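Local coordinates for uncharacterized protein (Parabacteroides distasonis, PDB 3LM3), which is of unknown function but is probably a carbohydrate-active enzyme of the glycoside hydrolase/deacetylase kind, at residues I29-T32 and P33-S37; G75-M78 and N79-E82; T107-P110 and G111-P114; E287-M290 and V291-G295. All coordinates share one frame; numbering follows the deposited sequence. Where two conformers were deposited one is given.

All four contacts are local and follow one another along the chain; none nests in or crosses another. Interaction 1 folds back the loop after strand 21-29. Interaction 2 turns the chain from strand 73-76 into helix 78-82. Interaction 3 bends the chain after strand 105-108, and interaction 4 starts helix 290-294 after strand 280-287. Strand 21-29 pairs in parallel with 73-76 and 280-287, and 73-76 with 105-108, so the four turns gather at one end of the sheet. E35 of interaction 1 bonds to T77 of interaction 2. Y112 of interaction 3 bonds to E287 of interaction 4. Interactions 2 and 4 do not touch, and their centres lie about 17 Å apart.

Interaction 1: I29-T32 and P33-S37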
loop_
_atom_site.group_PDB
_atom_site.type_symbol
_atom_site.label_atom_id
_atom_site.label_comp_id
_atom_site.label_asym_id
_atom_site.label_seq_id
_atom_site.Cartn_x
_atom_site.Cartn_y
_atom_site.Cartn_z
ATOM N N ILE A 29 11.742 9.796 3.442
ATOM C CA ILE A 29 12.610 10.790 4.072
ATOM C C ILE A 29 11.718 11.908 4.638
ATOM O O ILE A 29 10.855 12.440 3.956
ATOM C CB ILE A 29 13.587 11.410 3.072
ATOM C CG1 ILE A 29 14.376 10.348 2.293
ATOM C CG2 ILE A 29 14.529 12.404 3.789
ATOM C CD1 ILE A 29 15.192 9.436 3.102
ATOM N N ARG A 30 11.931 12.291 5.900
ATOM C CA ARG A 30 11.053 13.247 6.600
ATOM C C ARG A 30 11.841 14.001 7.656
ATOM O O ARG A 30 12.987 13.659 7.906
ATOM C CB ARG A 30 9.855 12.503 7.219
ATOM C CG ARG A 30 10.211 11.535 8.321
ATOM C CD ARG A 30 9.182 10.448 8.494
ATOM N NE ARG A 30 9.357 9.775 9.764
ATOM C CZ ARG A 30 8.654 8.716 10.147
ATOM N NH1 ARG A 30 7.775 8.154 9.325
ATOM N NH2 ARG A 30 8.847 8.234 11.384
ATOM N N THR A 31 11.235 15.026 8.270
ATOM C CA THR A 31 11.812 15.742 9.403
ATOM C C THR A 31 11.072 15.434 10.695
ATOM O O THR A 31 11.613 15.627 11.774
ATOM C CB THR A 31 11.903 17.275 9.212
ATOM O OG1 THR A 31 10.669 17.920 9.582
ATOM C CG2 THR A 31 12.371 17.684 7.796
ATOM N N THR A 32 9.829 15.008 10.592
ATOM C CA THR A 32 8.991 14.566 11.721
ATOM C C THR A 32 8.067 13.469 11.168
ATOM O O THR A 32 7.944 13.333 9.929
ATOM C CB THR A 32 8.141 15.709 12.320
ATOM O OG1 THR A 32 7.135 16.108 11.371
ATOM C CG2 THR A 32 8.960 16.920 12.706
ATOM N N PRO A 33 7.427 12.646 12.027
ATOM C CA PRO A 33 6.803 11.456 11.485
ATOM C C PRO A 33 5.588 11.631 10.599
ATOM O O PRO A 33 5.441 10.892 9.628
ATOM C CB PRO A 33 6.427 10.636 12.730
ATOM C CG PRO A 33 7.400 11.055 13.744
ATOM C CD PRO A 33 7.630 12.524 13.486
ATOM N N TRP A 34 4.723 12.590 10.925
ATOM C CA TRP A 34 3.404 12.704 10.280
ATOM C C TRP A 34 3.175 14.139 9.818
ATOM O O TRP A 34 2.184 14.805 10.190
ATOM C CB TRP A 34 2.288 12.294 11.257
ATOM C CG TRP A 34 2.324 10.863 11.760
ATOM C CD1 TRP A 34 2.965 9.810 11.211
ATOM C CD2 TRP A 34 1.653 10.360 12.932
ATOM N NE1 TRP A 34 2.738 8.659 11.968
ATOM C CE2 TRP A 34 1.933 8.980 13.021
ATOM C CE3 TRP A 34 0.830 10.944 13.899
ATOM C CZ2 TRP A 34 1.437 8.173 14.049
ATOM C CZ3 TRP A 34 0.335 10.133 14.933
ATOM C CH2 TRP A 34 0.637 8.768 14.986
ATOM N N GLU A 35 4.105 14.652 9.032
ATOM C CA GLU A 35 4.032 16.037 8.565
ATOM C C GLU A 35 3.357 16.057 7.191
ATOM O O GLU A 35 3.979 15.905 6.138
ATOM C CB GLU A 35 5.370 16.769 8.628
ATOM C CG GLU A 35 6.535 16.041 7.917
ATOM C CD GLU A 35 7.888 16.636 8.190
ATOM O OE1 GLU A 35 8.027 17.529 9.085
ATOM O OE2 GLU A 35 8.833 16.240 7.481
ATOM N N VAL A 36 2.047 16.260 7.226
ATOM C CA VAL A 36 1.238 16.292 6.003
ATOM C C VAL A 36 1.369 17.608 5.263
ATOM O O VAL A 36 1.054 17.686 4.072
ATOM C CB VAL A 36 -0.247 16.044 6.336
ATOM C CG1 VAL A 36 -0.469 14.619 6.910
ATOM C CG2 VAL A 36 -0.836 17.084 7.272
ATOM N N SER A 37 1.865 18.646 5.935
ATOM C CA SER A 37 2.182 19.910 5.285
ATOM C C SER A 37 3.362 20.550 5.997
ATOM O O SER A 37 3.967 19.930 6.871
ATOM C CB SER A 37 0.947 20.818 5.238
ATOM O OG SER A 37 1.197 21.955 4.437
HETATM O O HOH W 1 4.806 15.056 12.488
#
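The loop after strand 21-29, which runs on toward helix 53-64, is held by a local side-chain contact in which T31 and T32 bond to the carboxylate of E35. E35 reaches back along its own chain and takes three hydrogen bonds from the two threonines. The hydroxyl T31 OG1 donates to E35 OE1 at 2.7 Å, on the syn side of that oxygen. T32 OG1 donates to the same E35 OE1 at 2.8 Å, but from well above the carboxylate plane (56° out of it). The other oxygen, E35 OE2, receives the backbone T31 N at 2.8 Å, again from above the plane. The E35 chain is extended beyond CG, and its side chain crosses both threonines at about a right angle. In T32 the OG1 stands between the backbone N and the carbonyl carbon (chi1 68°), which turns it to E35. A water bridges T32 OG1, to which it donates at 2.8 Å, and W34 N, from which it accepts. R30 crosses P33 at about a right angle. P33 CA sits over one face of the R30 guanidinium, toward its rim, with R30 NE 3.5 Å from P33 CA. R30 makes its salt bridge with E47. E35 has further partners on the neighbouring strand-to-helix turn, where T77 bonds to OE2 and N79 to OE1. The carboxylate is buried, and both its oxygens are held by neutral donors. These bonds limit rotation of the group, so that one side chain ties the loop to the turn beside it.

Interaction 2: G75-M78 and N79-E82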
loop_
_atom_site.group_PDB
_atom_site.type_symbol
_atom_site.label_atom_id
_atom_site.label_comp_id
_atom_site.label_asym_id
_atom_site.label_seq_id
_atom_site.Cartn_x
_atom_site.Cartn_y
_atom_site.Cartn_z
ATOM N N GLY A 75 10.671 8.820 -1.322
ATOM C CA GLY A 75 9.566 9.706 -1.071
ATOM C C GLY A 75 9.906 10.696 0.024
ATOM O O GLY A 75 10.295 10.295 1.127
ATOM N N PHE A 76 9.757 11.995 -0.260
ATOM C CA PHE A 76 10.110 13.066 0.677
ATOM C C PHE A 76 8.882 13.833 1.137
ATOM O O PHE A 76 8.040 14.212 0.325
ATOM C CB PHE A 76 10.990 14.107 -0.019
ATOM C CG PHE A 76 12.412 13.667 -0.313
ATOM C CD1 PHE A 76 12.712 12.794 -1.338
ATOM C CD2 PHE A 76 13.444 14.176 0.436
ATOM C CE1 PHE A 76 14.043 12.431 -1.589
ATOM C CE2 PHE A 76 14.769 13.803 0.196
ATOM C CZ PHE A 76 15.049 12.936 -0.796
ATOM N N THR A 77 8.819 14.167 2.423
ATOM C CA THR A 77 7.849 15.150 2.876
ATOM C C THR A 77 8.245 16.563 2.395
ATOM O O THR A 77 9.369 16.788 1.959
ATOM C CB THR A 77 7.779 15.202 4.377
ATOM O OG1 THR A 77 9.040 15.665 4.892
ATOM C CG2 THR A 77 7.403 13.856 4.943
HETATM N N MSE A 78 7.327 17.517 2.503
HETATM C CA MSE A 78 7.642 18.869 2.062
HETATM C C MSE A 78 8.789 19.427 2.854
HETATM O O MSE A 78 9.704 20.034 2.291
HETATM C CB MSE A 78 6.435 19.801 2.146
HETATM C CG MSE A 78 6.731 21.151 1.525
HETATM SE SE MSE A 78 6.802 21.093 -0.416
HETATM C CE MSE A 78 4.864 21.057 -0.718
ATOM N N ASN A 79 8.754 19.222 4.161
ATOM C CA ASN A 79 9.828 19.772 4.994
ATOM C C ASN A 79 11.177 19.126 4.680
ATOM O O ASN A 79 12.204 19.811 4.697
ATOM C CB ASN A 79 9.456 19.656 6.477
ATOM C CG ASN A 79 8.324 20.604 6.869
ATOM O OD1 ASN A 79 8.113 21.625 6.204
ATOM N ND2 ASN A 79 7.559 20.238 7.888
ATOM N N ALA A 80 11.194 17.831 4.325
ATOM C CA ALA A 80 12.456 17.192 3.937
ATOM C C ALA A 80 12.953 17.710 2.585
ATOM O O ALA A 80 14.167 17.794 2.343
ATOM C CB ALA A 80 12.321 15.703 3.912
ATOM N N LEU A 81 12.031 18.036 1.669
ATOM C CA LEU A 81 12.426 18.626 0.384
ATOM C C LEU A 81 13.047 19.997 0.535
ATOM O O LEU A 81 13.951 20.363 -0.205
ATOM C CB LEU A 81 11.232 18.794 -0.566
ATOM C CG LEU A 81 10.727 17.521 -1.198
ATOM C CD1 LEU A 81 9.455 17.863 -2.001
ATOM C CD2 LEU A 81 11.831 16.840 -2.027
ATOM N N GLU A 82 12.539 20.769 1.494
ATOM C CA GLU A 82 12.911 22.186 1.620
ATOM C C GLU A 82 13.981 22.496 2.643
ATOM O O GLU A 82 14.559 23.597 2.597
ATOM C CB GLU A 82 11.660 23.006 1.919
ATOM C CG GLU A 82 10.706 23.109 0.751
ATOM C CD GLU A 82 9.499 23.988 1.034
ATOM O OE1 GLU A 82 9.005 24.012 2.183
ATOM O OE2 GLU A 82 9.019 24.634 0.075
#
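The F76 ring has A80 at its edge, where the methyl A80 CB lies near the ring plane, 4.0 Å from F76 CD2. L81 meets it obliquely, its methyl CD2 lying near CB and CG of F76. The closest approach there is L81 CD2 to F76 CB, at 3.5 Å. F76 CG lies anti to the carbonyl carbon (chi1 -72°), and the side chain leads toward the coming helix. The F76 side chain also packs on I29 of strand 21-29 and V106 of strand 105-108. This is the join between strand 73-76 and the short helix 78-82, and T77 is the N-cap. Its OG1 accepts the backbone A80 N at 3.1 Å, with an N-H...O angle of 155°. The torsion of T77 (chi1 65°) swings OG1 over the first turn, to where the A80 N-H points. The same OG1 also serves the carboxylate of E35. Two backbone bonds then set the helix. L81 N donates to T77 O at 3.0 Å, and E82 N to M78 O at the same 3.0 Å. M78, a selenomethionine, bends at its second and third torsions. Its SE lies 4.5 Å from L81 CD1, a loose apolar contact. Its CG lies 3.7 Å from E82 OE1, as the extended E82 chain passes obliquely by. The charge of E82 is met by R38 in a salt bridge, while helix 120-138 packs against this face, with I133 on M78 and E82, and A130 and I134 on L81.

Interaction 3: T107-P110 and G111-P114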
loop_
_atom_site.group_PDB
_atom_site.type_symbol
_atom_site.label_atom_id
_atom_site.label_comp_id
_atom_site.label_asym_id
_atom_site.label_seq_id
_atom_site.Cartn_x
_atom_site.Cartn_y
_atom_site.Cartn_z
ATOM N N THR A 107 9.995 11.255 -5.433
ATOM C CA THR A 107 8.678 11.859 -5.387
ATOM C C THR A 107 8.280 12.334 -4.006
ATOM O O THR A 107 9.067 12.331 -3.061
ATOM C CB THR A 107 7.593 10.895 -5.991
ATOM O OG1 THR A 107 6.435 11.674 -6.318
ATOM C CG2 THR A 107 7.247 9.734 -5.015
ATOM N N TYR A 108 7.075 12.887 -3.949
ATOM C CA TYR A 108 6.476 13.505 -2.763
ATOM C C TYR A 108 5.759 12.457 -1.925
ATOM O O TYR A 108 5.006 11.619 -2.445
ATOM C CB TYR A 108 5.489 14.588 -3.221
ATOM C CG TYR A 108 4.916 15.484 -2.147
ATOM C CD1 TYR A 108 5.703 15.959 -1.134
ATOM C CD2 TYR A 108 3.576 15.874 -2.168
ATOM C CE1 TYR A 108 5.170 16.798 -0.123
ATOM C CE2 TYR A 108 3.059 16.727 -1.185
ATOM C CZ TYR A 108 3.874 17.162 -0.153
ATOM O OH TYR A 108 3.472 17.978 0.905
ATOM N N PHE A 109 5.963 12.540 -0.608
ATOM C CA PHE A 109 5.365 11.642 0.403
ATOM C C PHE A 109 4.842 12.518 1.533
ATOM O O PHE A 109 5.539 12.735 2.528
ATOM C CB PHE A 109 6.413 10.643 0.924
ATOM C CG PHE A 109 5.844 9.419 1.583
ATOM C CD1 PHE A 109 4.794 9.488 2.457
ATOM C CD2 PHE A 109 6.391 8.179 1.334
ATOM C CE1 PHE A 109 4.276 8.330 3.066
ATOM C CE2 PHE A 109 5.895 7.035 1.917
ATOM C CZ PHE A 109 4.814 7.114 2.784
ATOM N N PRO A 110 3.592 13.033 1.392
ATOM C CA PRO A 110 3.050 14.022 2.337
ATOM C C PRO A 110 2.548 13.445 3.663
ATOM O O PRO A 110 1.404 13.670 4.047
ATOM C CB PRO A 110 1.911 14.669 1.532
ATOM C CG PRO A 110 1.519 13.664 0.563
ATOM C CD PRO A 110 2.797 12.993 0.160
ATOM N N GLY A 111 3.395 12.711 4.379
ATOM C CA GLY A 111 3.129 12.430 5.804
ATOM C C GLY A 111 1.968 11.517 6.123
ATOM O O GLY A 111 1.378 11.620 7.201
ATOM N N TYR A 112 1.663 10.641 5.188
ATOM C CA TYR A 112 0.678 9.548 5.272
ATOM C C TYR A 112 -0.785 9.949 5.215
ATOM O O TYR A 112 -1.583 9.237 4.598
ATOM C CB TYR A 112 0.873 8.699 6.538
ATOM C CG TYR A 112 2.226 8.102 6.809
ATOM C CD1 TYR A 112 2.638 6.932 6.214
ATOM C CD2 TYR A 112 3.094 8.713 7.699
ATOM C CE1 TYR A 112 3.902 6.364 6.545
ATOM C CE2 TYR A 112 4.319 8.161 8.033
ATOM C CZ TYR A 112 4.692 6.991 7.469
ATOM O OH TYR A 112 5.899 6.435 7.860
ATOM N N PHE A 113 -1.132 11.048 5.884
ATOM C CA PHE A 113 -2.521 11.395 6.186
ATOM C C PHE A 113 -3.036 12.707 5.577
ATOM O O PHE A 113 -3.905 13.355 6.157
ATOM C CB PHE A 113 -2.698 11.447 7.714
ATOM C CG PHE A 113 -2.207 10.227 8.434
ATOM C CD1 PHE A 113 -2.762 8.980 8.191
ATOM C CD2 PHE A 113 -1.146 10.333 9.330
ATOM C CE1 PHE A 113 -2.265 7.849 8.846
ATOM C CE2 PHE A 113 -0.669 9.220 9.997
ATOM C CZ PHE A 113 -1.221 7.988 9.745
ATOM N N PRO A 114 -2.557 13.123 4.383
ATOM C CA PRO A 114 -2.896 14.501 4.002
ATOM C C PRO A 114 -4.389 14.787 3.824
ATOM O O PRO A 114 -4.866 15.859 4.273
ATOM C CB PRO A 114 -2.115 14.702 2.697
ATOM C CG PRO A 114 -1.890 13.386 2.171
ATOM C CD PRO A 114 -1.714 12.478 3.364
#
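An inverse gamma turn centred on P110 ends the run of strand 105-108, and F109 and G111 are joined across it. G111 N donates to F109 O at 2.8 Å. The bond is bent, with an N-H...O angle of 142°, and the donor sits above the carbonyl plane. G111 and Y112 follow, both with positive phi, and these two residues carry the chain round toward helix 114-117. The bend brings two rings together in a T-shaped pair. The edge of F109 is aimed at the face of Y112, the centroids are 5.3 Å apart and the planes stand at 76°. F109 CE1 comes over the Y112 face and lies 3.8 Å from Y112 CD1. F109 CZ is close behind, 3.9 Å from Y112 CE1. F109 CG lies anti to the backbone N (chi1 -160°), and this carries the ring forward along the chain to Y112. The turn belongs to the parallel sheet, where F109 and T107 make backbone bonds to F76 of strand 73-76, F109 rests on C26 and M28 of strand 21-29, and Y112 reaches M28. The hydroxyl of Y112 bonds to the carboxylate of E287, so the ring is held at its far end as well as over its face. Beyond the turn, P114 folds back on P110. P110 CG meets P114 CG at 3.8 Å in an oblique contact between the pyrrolidine rings. P114 CD also lies 3.4 Å from P110 O. F113 has Y112 CB over the centre of one face.

Interaction 4: E287-M290 and V291-G295; sequences EAQM and VHEFG
Q289 and E293 are linked by a side-chain hydrogen bond across the first turn of helix 290-294, which follows strand 280-287. Q289 NE2 donates to E293 OE1 at 2.9 Å, and the N-H...O angle of 172° makes it nearly straight. The acceptor lies close to the Q289 amide plane. The carboxylate is met on its anti side, somewhat out of plane, and the two flat groups stand almost perpendicular. Q289 chi1 (59°) and chi2 (73°) fold the chain so that its amide runs alongside E293, pointing the same way. Q289 NE2 also donates to E47, and E293 OE2 forms a weak, long ion pair with R45. The backbone acceptors at the helix start are taken up in order. E287 O receives M290 N, closing a type I turn. A288 O receives V291 N at 3.2 Å, Q289 O receives E293 N at 3.0 Å, and M290 O receives F294 N at 2.9 Å. F294 CD2 lies 4.0 Å from CB of the selenomethionine M290, and E293 CG sits over the centre of the F294 ring. Past F294, G295 leaves the helix with positive phi and is the N-cap residue of helix 296-313. Q289 NE2 thus serves two carboxylates, those of E293 and E47. Their negative charges would probably fix which way round the amide sits.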
loop_
_atom_site.group_PDB
_atom_site.type_symbol
_atom_site.label_atom_id
_atom_site.label_comp_id
_atom_site.label_asym_id
_atom_site.label_seq_id
_atom_site.Cartn_x
_atom_site.Cartn_y
_atom_site.Cartn_z
ATOM N N GLU A 287 10.745 3.419 6.306
ATOM C CA GLU A 287 11.166 4.764 6.632
ATOM C C GLU A 287 12.656 4.782 6.945
ATOM O O GLU A 287 13.147 3.940 7.701
ATOM C CB GLU A 287 10.386 5.270 7.823
ATOM C CG GLU A 287 8.875 5.375 7.620
ATOM C CD GLU A 287 8.106 4.060 7.703
ATOM O OE1 GLU A 287 8.637 3.007 8.147
ATOM O OE2 GLU A 287 6.901 4.089 7.396
ATOM N N ALA A 288 13.363 5.724 6.328
ATOM C CA ALA A 288 14.814 5.851 6.526
ATOM C C ALA A 288 15.170 5.973 8.008
ATOM O O ALA A 288 16.211 5.471 8.440
ATOM C CB ALA A 288 15.343 7.026 5.765
ATOM N N GLN A 289 14.330 6.652 8.774
ATOM C CA GLN A 289 14.610 6.871 10.193
ATOM C C GLN A 289 14.685 5.580 11.001
ATOM O O GLN A 289 15.149 5.602 12.158
ATOM C CB GLN A 289 13.613 7.847 10.815
ATOM C CG GLN A 289 12.130 7.480 10.778
ATOM C CD GLN A 289 11.728 6.371 11.726
ATOM O OE1 GLN A 289 11.538 5.244 11.319
ATOM N NE2 GLN A 289 11.604 6.692 13.023
HETATM N N MSE A 290 14.267 4.452 10.429
HETATM C CA MSE A 290 14.331 3.179 11.164
HETATM C C MSE A 290 15.752 2.808 11.518
HETATM O O MSE A 290 16.005 2.149 12.562
HETATM C CB MSE A 290 13.686 2.023 10.390
HETATM C CG MSE A 290 12.193 2.051 10.395
HETATM SE SE MSE A 290 11.314 0.538 9.616
HETATM C CE MSE A 290 12.405 0.453 8.013
ATOM N N VAL A 291 16.708 3.209 10.691
ATOM C CA VAL A 291 18.138 2.934 10.970
ATOM C C VAL A 291 18.518 3.561 12.315
ATOM O O VAL A 291 19.196 2.936 13.137
ATOM C CB VAL A 291 19.042 3.452 9.822
ATOM C CG1 VAL A 291 20.489 3.618 10.254
ATOM C CG2 VAL A 291 18.881 2.569 8.581
ATOM N N HIS A 292 18.071 4.786 12.552
ATOM C CA HIS A 292 18.340 5.464 13.833
ATOM C C HIS A 292 17.500 4.879 14.973
ATOM O O HIS A 292 18.002 4.679 16.106
ATOM C CB HIS A 292 18.039 6.954 13.727
ATOM C CG HIS A 292 18.548 7.751 14.879
ATOM N ND1 HIS A 292 19.858 8.156 14.954
ATOM C CD2 HIS A 292 17.936 8.234 15.990
ATOM C CE1 HIS A 292 20.038 8.846 16.066
ATOM N NE2 HIS A 292 18.887 8.911 16.706
ATOM N N GLU A 293 16.226 4.606 14.719
ATOM C CA GLU A 293 15.334 4.157 15.797
ATOM C C GLU A 293 15.719 2.773 16.327
ATOM O O GLU A 293 15.649 2.513 17.542
ATOM C CB GLU A 293 13.881 4.160 15.342
ATOM C CG GLU A 293 12.921 3.973 16.504
ATOM C CD GLU A 293 11.478 4.299 16.207
ATOM O OE1 GLU A 293 11.112 4.637 15.060
ATOM O OE2 GLU A 293 10.667 4.170 17.179
ATOM N N PHE A 294 16.132 1.889 15.430
ATOM C CA PHE A 294 16.325 0.466 15.751
ATOM C C PHE A 294 17.727 -0.065 15.590
ATOM O O PHE A 294 18.021 -1.158 16.061
ATOM C CB PHE A 294 15.366 -0.373 14.911
ATOM C CG PHE A 294 13.928 -0.003 15.106
ATOM C CD1 PHE A 294 13.321 -0.135 16.359
ATOM C CD2 PHE A 294 13.181 0.551 14.097
ATOM C CE1 PHE A 294 11.987 0.227 16.547
ATOM C CE2 PHE A 294 11.842 0.907 14.300
ATOM C CZ PHE A 294 11.266 0.761 15.540
ATOM N N GLY A 295 18.597 0.685 14.949
ATOM C CA GLY A 295 19.989 0.335 14.766
ATOM C C GLY A 295 20.301 0.044 13.314
ATOM O O GLY A 295 19.515 -0.641 12.625
#